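Local coordinates for protein adenosylmethionine-8-amino-7-oxononanoate aminotransferase (Methanocaldococcus jannaschii, PDB 6ZHK) that probably transfers the amino group of S-adenosyl-L-methionine to 8-amino-7-oxononanoate, a step of biotin synthesis, as a pyridoxal-phosphate-dependent class III aminotransferase, at residues A[112-125]-A[309-321]. Residues are numbered along the deposited sequence; the frame is centred on the assembly and turned at random. Where two conformers were deposited one is given.
Sequences HLTKVFYSEDGAEA and PLAATLTTDEIYN. With MG (magnesium ion), chain C.
K115 to S119 run antiparallel to A311 to T315, their short axes at 155°, with hydrogen-bonded pairs at K115–T315, F117–T313 and S119–A311. This is part of the seven-stranded sheet of a fold-type I aminotransferase, where the lone antiparallel strand, 311-315, separates 296-299 from 115-119, the outermost within this chain; V116 also makes backbone hydrogen bonds to the second subunit. The pairing starts with a classic beta bulge: T315 O accepts from both T114 N (3.0 Å) and K115 N (3.1 Å).

Next to the bulge, D317 shows how one carboxylate oxygen can gather two donors. T114 OG1 comes down on D317 OD1 from above the carboxylate plane (2.7 Å), while K115 NZ reaches it from the opposite face, on the syn side, in a 2.9 Å salt bridge. With an alanine in place of D317, T114 OG1 would probably lose this acceptor and the K115 ammonium its carboxylate partner. In the conformer described, a bend at chi2 (-67°) brings K115 across the Y320 ring, with CE 3.5 Å from the centroid in a CH-pi contact. A second bend at chi4 (-85°) directs NZ, which makes a cation-pi contact farther out over the same face. K115 NZ also donates to E19 O, and Y320 OH bonds R32, both of the second subunit.

On the other face, V116 CG2 packs beside L314 CG (3.8 Å), against helix 96-108. L113 O, just before the bulge, binds the magnesium ion. After S119 the chain passes through E120 and D121 into helix 122-140, whose first residues, G122 and A123, are predicted to bind pyridoxal phosphate. That helix folds back over the strands, so that T313 OG1, midway along its strand, donates to A125 O at 2.9 Å and accepts from a water that also donates to F117 O.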
loop_
_atom_site.group_PDB
_atom_site.type_symbol
_atom_site.label_atom_id
_atom_site.label_comp_id
_atom_site.label_asym_id
_atom_site.label_seq_id
_atom_site.Cartn_x
_atom_site.Cartn_y
_atom_site.Cartn_z
ATOM N N HIS A 112 -4.995 -8.398 24.742
ATOM C CA HIS A 112 -3.577 -8.066 24.821
ATOM C C HIS A 112 -3.180 -7.199 23.621
ATOM O O HIS A 112 -2.053 -6.729 23.596
ATOM C CB HIS A 112 -2.670 -9.300 24.869
ATOM C CG HIS A 112 -2.829 -10.183 23.677
ATOM N ND1 HIS A 112 -3.942 -10.971 23.503
ATOM C CD2 HIS A 112 -2.038 -10.395 22.600
ATOM C CE1 HIS A 112 -3.853 -11.618 22.355
ATOM N NE2 HIS A 112 -2.696 -11.284 21.776
ATOM N N LEU A 113 -4.099 -7.024 22.667
ATOM C CA LEU A 113 -3.753 -6.192 21.500
ATOM C C LEU A 113 -4.402 -4.825 21.690
ATOM O O LEU A 113 -5.643 -4.665 21.640
ATOM C CB LEU A 113 -4.220 -6.857 20.199
ATOM C CG LEU A 113 -3.646 -8.253 19.901
ATOM C CD1 LEU A 113 -4.385 -8.975 18.769
ATOM C CD2 LEU A 113 -2.162 -8.170 19.531
ATOM N N THR A 114 -3.510 -3.839 21.903
ATOM C CA THR A 114 -3.851 -2.568 22.510
ATOM C C THR A 114 -3.363 -1.391 21.672
ATOM O O THR A 114 -3.579 -0.234 22.060
ATOM C CB THR A 114 -3.203 -2.471 23.898
ATOM O OG1 THR A 114 -1.840 -2.856 23.755
ATOM C CG2 THR A 114 -3.853 -3.405 24.901
ATOM N N LYS A 115 -2.649 -1.650 20.581
ATOM C CA LYS A 115 -2.105 -0.507 19.823
ATOM C C LYS A 115 -2.372 -0.751 18.340
ATOM O O LYS A 115 -2.404 -1.912 17.925
ATOM C CB LYS A 115 -0.597 -0.396 20.030
ATOM C CG LYS A 115 -0.205 0.022 21.472
ATOM C CD LYS A 115 -0.649 1.439 21.767
ATOM C CE LYS A 115 -0.214 1.947 23.135
ATOM N NZ LYS A 115 -1.188 1.540 24.174
ATOM N N VAL A 116 -2.552 0.330 17.571
ATOM C CA VAL A 116 -3.006 0.224 16.183
ATOM C C VAL A 116 -2.063 1.073 15.328
ATOM O O VAL A 116 -1.904 2.257 15.634
ATOM C CB VAL A 116 -4.464 0.766 16.015
ATOM C CG1 VAL A 116 -4.816 0.922 14.535
ATOM C CG2 VAL A 116 -5.442 -0.176 16.677
ATOM N N PHE A 117 -1.434 0.455 14.315
ATOM C CA PHE A 117 -0.635 1.195 13.353
ATOM C C PHE A 117 -1.315 0.980 12.002
ATOM O O PHE A 117 -1.386 -0.155 11.515
ATOM C CB PHE A 117 0.794 0.600 13.316
ATOM C CG PHE A 117 1.761 1.490 12.592
ATOM C CD1 PHE A 117 1.712 1.630 11.208
ATOM C CD2 PHE A 117 2.679 2.223 13.321
ATOM C CE1 PHE A 117 2.552 2.543 10.557
ATOM C CE2 PHE A 117 3.547 3.104 12.679
ATOM C CZ PHE A 117 3.443 3.295 11.316
ATOM N N TYR A 118 -1.727 2.068 11.331
ATOM C CA TYR A 118 -2.524 1.937 10.123
ATOM C C TYR A 118 -1.657 1.920 8.871
ATOM O O TYR A 118 -0.582 2.487 8.849
ATOM C CB TYR A 118 -3.397 3.183 9.939
ATOM C CG TYR A 118 -4.560 3.269 10.934
ATOM C CD1 TYR A 118 -5.617 2.367 10.853
ATOM C CD2 TYR A 118 -4.615 4.278 11.905
ATOM C CE1 TYR A 118 -6.705 2.474 11.726
ATOM C CE2 TYR A 118 -5.695 4.406 12.763
ATOM C CZ TYR A 118 -6.720 3.479 12.692
ATOM O OH TYR A 118 -7.817 3.559 13.503
ATOM N N SER A 119 -2.182 1.294 7.811
ATOM C CA SER A 119 -1.593 1.318 6.481
ATOM C C SER A 119 -2.737 1.097 5.487
ATOM O O SER A 119 -3.910 1.118 5.885
ATOM C CB SER A 119 -0.495 0.272 6.322
ATOM O OG SER A 119 -0.968 -1.044 6.541
ATOM N N GLU A 120 -2.410 0.874 4.209
ATOM C CA GLU A 120 -3.443 0.787 3.186
ATOM C C GLU A 120 -3.749 -0.647 2.779
ATOM O O GLU A 120 -4.899 -0.938 2.557
ATOM C CB GLU A 120 -3.073 1.588 1.937
ATOM C CG GLU A 120 -3.254 3.076 2.159
ATOM C CD GLU A 120 -2.250 3.717 3.096
ATOM O OE1 GLU A 120 -1.011 3.532 2.855
ATOM O OE2 GLU A 120 -2.715 4.324 4.105
ATOM N N ASP A 121 -2.751 -1.549 2.742
ATOM C CA ASP A 121 -2.946 -2.876 2.151
ATOM C C ASP A 121 -2.400 -3.904 3.139
ATOM O O ASP A 121 -1.472 -3.582 3.891
ATOM C CB ASP A 121 -2.152 -3.039 0.843
ATOM C CG ASP A 121 -2.669 -2.082 -0.219
ATOM O OD1 ASP A 121 -3.894 -1.809 -0.210
ATOM O OD2 ASP A 121 -1.855 -1.594 -1.061
ATOM N N GLY A 122 -2.955 -5.122 3.091
ATOM C CA GLY A 122 -2.529 -6.204 3.972
ATOM C C GLY A 122 -1.034 -6.525 3.797
ATOM O O GLY A 122 -0.358 -6.856 4.779
ATOM N N ALA A 123 -0.517 -6.396 2.563
ATOM C CA ALA A 123 0.906 -6.666 2.392
ATOM C C ALA A 123 1.718 -5.645 3.212
ATOM O O ALA A 123 2.756 -5.994 3.758
ATOM C CB ALA A 123 1.310 -6.607 0.917
ATOM N N GLU A 124 1.305 -4.363 3.200
ATOM C CA GLU A 124 2.010 -3.347 3.966
ATOM C C GLU A 124 1.871 -3.633 5.474
ATOM O O GLU A 124 2.814 -3.400 6.217
ATOM C CB GLU A 124 1.343 -1.982 3.714
ATOM C CG GLU A 124 1.781 -1.195 2.472
ATOM C CD GLU A 124 0.916 -0.008 2.052
ATOM O OE1 GLU A 124 -0.148 0.216 2.653
ATOM O OE2 GLU A 124 1.296 0.731 1.100
ATOM N N ALA A 125 0.698 -4.121 5.905
ATOM C CA ALA A 125 0.510 -4.404 7.316
ATOM C C ALA A 125 1.515 -5.469 7.754
ATOM O O ALA A 125 2.076 -5.414 8.849
ATOM C CB ALA A 125 -0.902 -4.897 7.558
ATOM N N PRO A 309 -9.248 0.660 0.519
ATOM C CA PRO A 309 -8.024 0.034 1.022
ATOM C C PRO A 309 -7.642 0.597 2.382
ATOM O O PRO A 309 -6.887 1.557 2.488
ATOM C CB PRO A 309 -6.992 0.371 -0.069
ATOM C CG PRO A 309 -7.410 1.687 -0.549
ATOM C CD PRO A 309 -8.936 1.631 -0.561
ATOM N N LEU A 310 -8.031 -0.139 3.423
ATOM C CA LEU A 310 -7.431 0.114 4.729
ATOM C C LEU A 310 -6.811 -1.159 5.300
ATOM O O LEU A 310 -7.363 -2.243 5.143
ATOM C CB LEU A 310 -8.488 0.669 5.689
ATOM C CG LEU A 310 -7.943 1.129 7.047
ATOM C CD1 LEU A 310 -6.959 2.290 6.846
ATOM C CD2 LEU A 310 -9.114 1.585 7.920
ATOM N N ALA A 311 -5.655 -1.011 5.948
ATOM C CA ALA A 311 -5.135 -2.129 6.706
ATOM C C ALA A 311 -4.658 -1.638 8.072
ATOM O O ALA A 311 -4.560 -0.434 8.320
ATOM C CB ALA A 311 -4.088 -2.831 5.913
ATOM N N ALA A 312 -4.462 -2.584 9.002
ATOM C CA ALA A 312 -3.947 -2.231 10.329
ATOM C C ALA A 312 -3.034 -3.328 10.865
ATOM O O ALA A 312 -3.238 -4.529 10.591
ATOM C CB ALA A 312 -5.141 -2.078 11.267
ATOM N N THR A 313 -2.010 -2.917 11.623
ATOM C CA THR A 313 -1.189 -3.881 12.333
ATOM C C THR A 313 -1.370 -3.588 13.823
ATOM O O THR A 313 -1.071 -2.501 14.285
ATOM C CB THR A 313 0.291 -3.659 11.942
ATOM O OG1 THR A 313 0.379 -3.716 10.507
ATOM C CG2 THR A 313 1.206 -4.677 12.587
ATOM N N LEU A 314 -1.913 -4.543 14.560
ATOM C CA LEU A 314 -2.135 -4.323 15.973
ATOM C C LEU A 314 -1.053 -5.069 16.779
ATOM O O LEU A 314 -0.701 -6.196 16.440
ATOM C CB LEU A 314 -3.525 -4.911 16.311
ATOM C CG LEU A 314 -4.649 -3.901 16.190
ATOM C CD1 LEU A 314 -4.923 -3.494 14.731
ATOM C CD2 LEU A 314 -5.878 -4.295 17.007
ATOM N N THR A 315 -0.583 -4.467 17.885
ATOM C CA THR A 315 0.471 -5.065 18.704
ATOM C C THR A 315 0.123 -4.913 20.201
ATOM O O THR A 315 -0.841 -4.211 20.580
ATOM C CB THR A 315 1.856 -4.427 18.463
ATOM O OG1 THR A 315 1.864 -3.168 19.132
ATOM C CG2 THR A 315 2.133 -4.083 17.015
ATOM N N THR A 316 0.922 -5.607 21.006
ATOM C CA THR A 316 0.929 -5.577 22.458
ATOM C C THR A 316 1.627 -4.303 22.900
ATOM O O THR A 316 2.333 -3.691 22.102
ATOM C CB THR A 316 1.674 -6.787 23.020
ATOM O OG1 THR A 316 3.020 -6.676 22.526
ATOM C CG2 THR A 316 1.013 -8.082 22.595
ATOM N N ASP A 317 1.372 -3.880 24.143
ATOM C CA ASP A 317 2.124 -2.740 24.646
ATOM C C ASP A 317 3.609 -3.100 24.780
ATOM O O ASP A 317 4.466 -2.201 24.725
ATOM C CB ASP A 317 1.611 -2.280 26.017
ATOM C CG ASP A 317 0.311 -1.481 25.934
ATOM O OD1 ASP A 317 -0.099 -1.079 24.826
ATOM O OD2 ASP A 317 -0.244 -1.249 27.012
ATOM N N GLU A 318 3.884 -4.396 25.000
ATOM C CA GLU A 318 5.268 -4.827 25.186
ATOM C C GLU A 318 6.087 -4.440 23.944
ATOM O O GLU A 318 7.165 -3.873 24.032
ATOM C CB GLU A 318 5.330 -6.327 25.495
ATOM C CG GLU A 318 6.727 -6.957 25.381
ATOM C CD GLU A 318 7.904 -6.521 26.266
ATOM O OE1 GLU A 318 7.636 -5.906 27.350
ATOM O OE2 GLU A 318 9.125 -6.778 25.878
ATOM N N ILE A 319 5.513 -4.687 22.783
ATOM C CA ILE A 319 6.240 -4.377 21.561
ATOM C C ILE A 319 6.368 -2.865 21.400
ATOM O O ILE A 319 7.459 -2.362 21.148
ATOM C CB ILE A 319 5.580 -5.059 20.357
ATOM C CG1 ILE A 319 5.783 -6.583 20.422
ATOM C CG2 ILE A 319 6.050 -4.426 19.016
ATOM C CD1 ILE A 319 7.206 -7.067 20.472
ATOM N N TYR A 320 5.244 -2.156 21.538
ATOM C CA TYR A 320 5.178 -0.725 21.359
ATOM C C TYR A 320 6.191 -0.028 22.292
ATOM O O TYR A 320 6.849 0.954 21.940
ATOM C CB TYR A 320 3.727 -0.309 21.658
ATOM C CG TYR A 320 3.417 1.165 21.818
ATOM C CD1 TYR A 320 3.645 1.833 23.024
ATOM C CD2 TYR A 320 2.808 1.883 20.779
ATOM C CE1 TYR A 320 3.320 3.186 23.176
ATOM C CE2 TYR A 320 2.438 3.216 20.931
ATOM C CZ TYR A 320 2.693 3.862 22.136
ATOM O OH TYR A 320 2.284 5.140 22.301
ATOM N N ASN A 321 6.285 -0.521 23.524
ATOM C CA ASN A 321 7.056 0.226 24.513
ATOM C C ASN A 321 8.549 0.264 24.218
ATOM O O ASN A 321 9.209 1.185 24.697
ATOM C CB ASN A 321 6.908 -0.385 25.911
ATOM C CG ASN A 321 5.562 -0.095 26.539
ATOM O OD1 ASN A 321 4.867 0.819 26.125
ATOM N ND2 ASN A 321 5.124 -0.916 27.494
HETATM MG MG MG C . -7.640 -5.591 21.706
HETATM O O HOH W 1 -0.497 -5.361 25.709
HETATM O O HOH W 2 -0.669 -1.506 9.202
HETATM O O HOH W 3 -6.571 -3.220 2.547
HETATM O O HOH W 4 -7.823 -4.831 23.681
#